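Local coordinates for PhiRv1 phage protein (Mycobacterium tuberculosis, PDB 6LG3) that is a bacterial toxin, probably EST12, which activates a RACK1-NLRP3-gasdermin D pyroptosis and IL-1 beta immune pathway, at residues Q16-Q21 and N58-A63. Numbering follows the deposited sequence.
Sequences QVVCSQ and NVLVHA
V17 carries most of the helix side of this contact, setting both branches of its fork against the backbone carbonyl of L60. CG2 lies 3.7 Å from L60 O, and CG1 comes equally near the same oxygen. With CG1 anti to the backbone N (chi1 169°), CG2 is left beside that N and also meets CG2 of V61 at 4.0 Å, the two valines crossing at a slant. The CB of L60 sets off to one side of the helix, but the branch ends approach it. With CD1 anti to CA (chi2 -179°), that methyl extends the chain and meets V18 CG2 at 4.1 Å, again in a slanted crossing, while the other branch, CD2, lies 4.2 Å from V17 CG1. That L60 and V61 both take part, although they are consecutive in a strand, reflects a classic beta bulge: both face L53 on the neighbouring strand 50-55 of the antiparallel three-stranded sheet. Helix 4-22 packs its C-terminal part against the edge strand 58-64, the short segments running at 122° with their axes 8.8 Å apart at closest approach. No hydrogen bond joins the two segments; methyl meets methyl, and the V17 methyls meet the L60 carbonyl oxygen. V61, which is buried, continues onto M10, L13 and A14 of the same helix, whereas L60 also touches L33 and V18 touches A29, both on helix 26-39.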
loop_
_atom_site.group_PDB
_atom_site.type_symbol
_atom_site.label_atom_id
_atom_site.label_comp_id
_atom_site.label_asym_id
_atom_site.label_seq_id
_atom_site.Cartn_x
_atom_site.Cartn_y
_atom_site.Cartn_z
ATOM N N GLN A 16 3.166 6.569 -3.447
ATOM C CA GLN A 16 2.668 7.929 -3.662
ATOM C C GLN A 16 2.451 8.662 -2.344
ATOM O O GLN A 16 2.759 9.858 -2.231
ATOM C CB GLN A 16 1.362 7.905 -4.464
ATOM C CG GLN A 16 1.512 7.419 -5.884
ATOM C CD GLN A 16 0.181 7.407 -6.627
ATOM O OE1 GLN A 16 -0.169 6.425 -7.286
ATOM N NE2 GLN A 16 -0.566 8.502 -6.522
ATOM N N VAL A 17 1.898 7.974 -1.341
ATOM C CA VAL A 17 1.655 8.611 -0.049
ATOM C C VAL A 17 2.972 9.029 0.591
ATOM O O VAL A 17 3.105 10.140 1.119
ATOM C CB VAL A 17 0.859 7.671 0.878
ATOM C CG1 VAL A 17 0.833 8.230 2.308
ATOM C CG2 VAL A 17 -0.555 7.467 0.349
ATOM N N VAL A 18 3.965 8.136 0.562
ATOM C CA VAL A 18 5.242 8.448 1.200
ATOM C C VAL A 18 5.900 9.625 0.500
ATOM O O VAL A 18 6.445 10.529 1.153
ATOM C CB VAL A 18 6.160 7.212 1.215
ATOM C CG1 VAL A 18 7.530 7.569 1.810
ATOM C CG2 VAL A 18 5.520 6.081 2.014
ATOM N N CYS A 19 5.848 9.642 -0.839
ATOM C CA CYS A 19 6.432 10.753 -1.586
ATOM C C CYS A 19 5.736 12.058 -1.247
ATOM O O CYS A 19 6.387 13.096 -1.070
ATOM C CB CYS A 19 6.346 10.488 -3.088
ATOM S SG CYS A 19 7.428 9.175 -3.689
ATOM N N SER A 20 4.408 12.021 -1.149
ATOM C CA SER A 20 3.655 13.227 -0.827
ATOM C C SER A 20 4.009 13.752 0.557
ATOM O O SER A 20 4.176 14.964 0.749
ATOM C CB SER A 20 2.155 12.944 -0.920
ATOM O OG SER A 20 1.408 14.069 -0.496
ATOM N N GLN A 21 4.124 12.860 1.540
ATOM C CA GLN A 21 4.339 13.313 2.907
ATOM C C GLN A 21 5.786 13.671 3.197
ATOM O O GLN A 21 6.038 14.416 4.148
ATOM C CB GLN A 21 3.865 12.248 3.899
ATOM C CG GLN A 21 2.349 12.098 3.942
ATOM C CD GLN A 21 1.879 11.242 5.096
ATOM O OE1 GLN A 21 2.661 10.503 5.699
ATOM N NE2 GLN A 21 0.597 11.347 5.423
ATOM N N ASN A 58 0.930 1.999 11.455
ATOM C CA ASN A 58 0.142 3.125 10.972
ATOM C C ASN A 58 -0.388 2.837 9.578
ATOM O O ASN A 58 0.338 2.317 8.726
ATOM C CB ASN A 58 0.961 4.412 10.948
ATOM C CG ASN A 58 1.801 4.581 12.190
ATOM O OD1 ASN A 58 1.301 4.427 13.302
ATOM N ND2 ASN A 58 3.081 4.895 12.014
ATOM N N VAL A 59 -1.653 3.188 9.353
ATOM C CA VAL A 59 -2.265 2.991 8.043
ATOM C C VAL A 59 -1.741 4.046 7.084
ATOM O O VAL A 59 -1.982 5.247 7.266
ATOM C CB VAL A 59 -3.794 3.043 8.131
ATOM C CG1 VAL A 59 -4.386 2.923 6.718
ATOM C CG2 VAL A 59 -4.317 1.943 9.040
ATOM N N LEU A 60 -1.021 3.606 6.054
ATOM C CA LEU A 60 -0.578 4.506 5.002
ATOM C C LEU A 60 -1.639 4.680 3.925
ATOM O O LEU A 60 -1.794 5.783 3.389
ATOM C CB LEU A 60 0.707 3.986 4.358
ATOM C CG LEU A 60 2.040 4.218 5.070
ATOM C CD1 LEU A 60 3.166 3.636 4.243
ATOM C CD2 LEU A 60 2.285 5.687 5.330
ATOM N N VAL A 61 -2.363 3.607 3.588
ATOM C CA VAL A 61 -3.309 3.635 2.472
ATOM C C VAL A 61 -4.586 2.924 2.883
ATOM O O VAL A 61 -4.538 1.839 3.467
ATOM C CB VAL A 61 -2.740 2.955 1.204
ATOM C CG1 VAL A 61 -3.758 2.996 0.044
ATOM C CG2 VAL A 61 -1.422 3.573 0.789
ATOM N N HIS A 62 -5.733 3.510 2.556
ATOM C CA HIS A 62 -6.958 2.726 2.538
ATOM C C HIS A 62 -7.698 3.006 1.239
ATOM O O HIS A 62 -7.714 4.141 0.749
ATOM C CB HIS A 62 -7.849 2.982 3.763
ATOM C CG HIS A 62 -8.352 4.382 3.886
ATOM N ND1 HIS A 62 -9.512 4.809 3.277
ATOM C CD2 HIS A 62 -7.877 5.443 4.581
ATOM C CE1 HIS A 62 -9.719 6.080 3.573
ATOM N NE2 HIS A 62 -8.741 6.489 4.363
ATOM N N ALA A 63 -8.245 1.952 0.650
ATOM C CA ALA A 63 -8.915 2.060 -0.638
ATOM C C ALA A 63 -10.194 1.237 -0.609
ATOM O O ALA A 63 -10.206 0.124 -0.087
ATOM C CB ALA A 63 -8.012 1.579 -1.781
#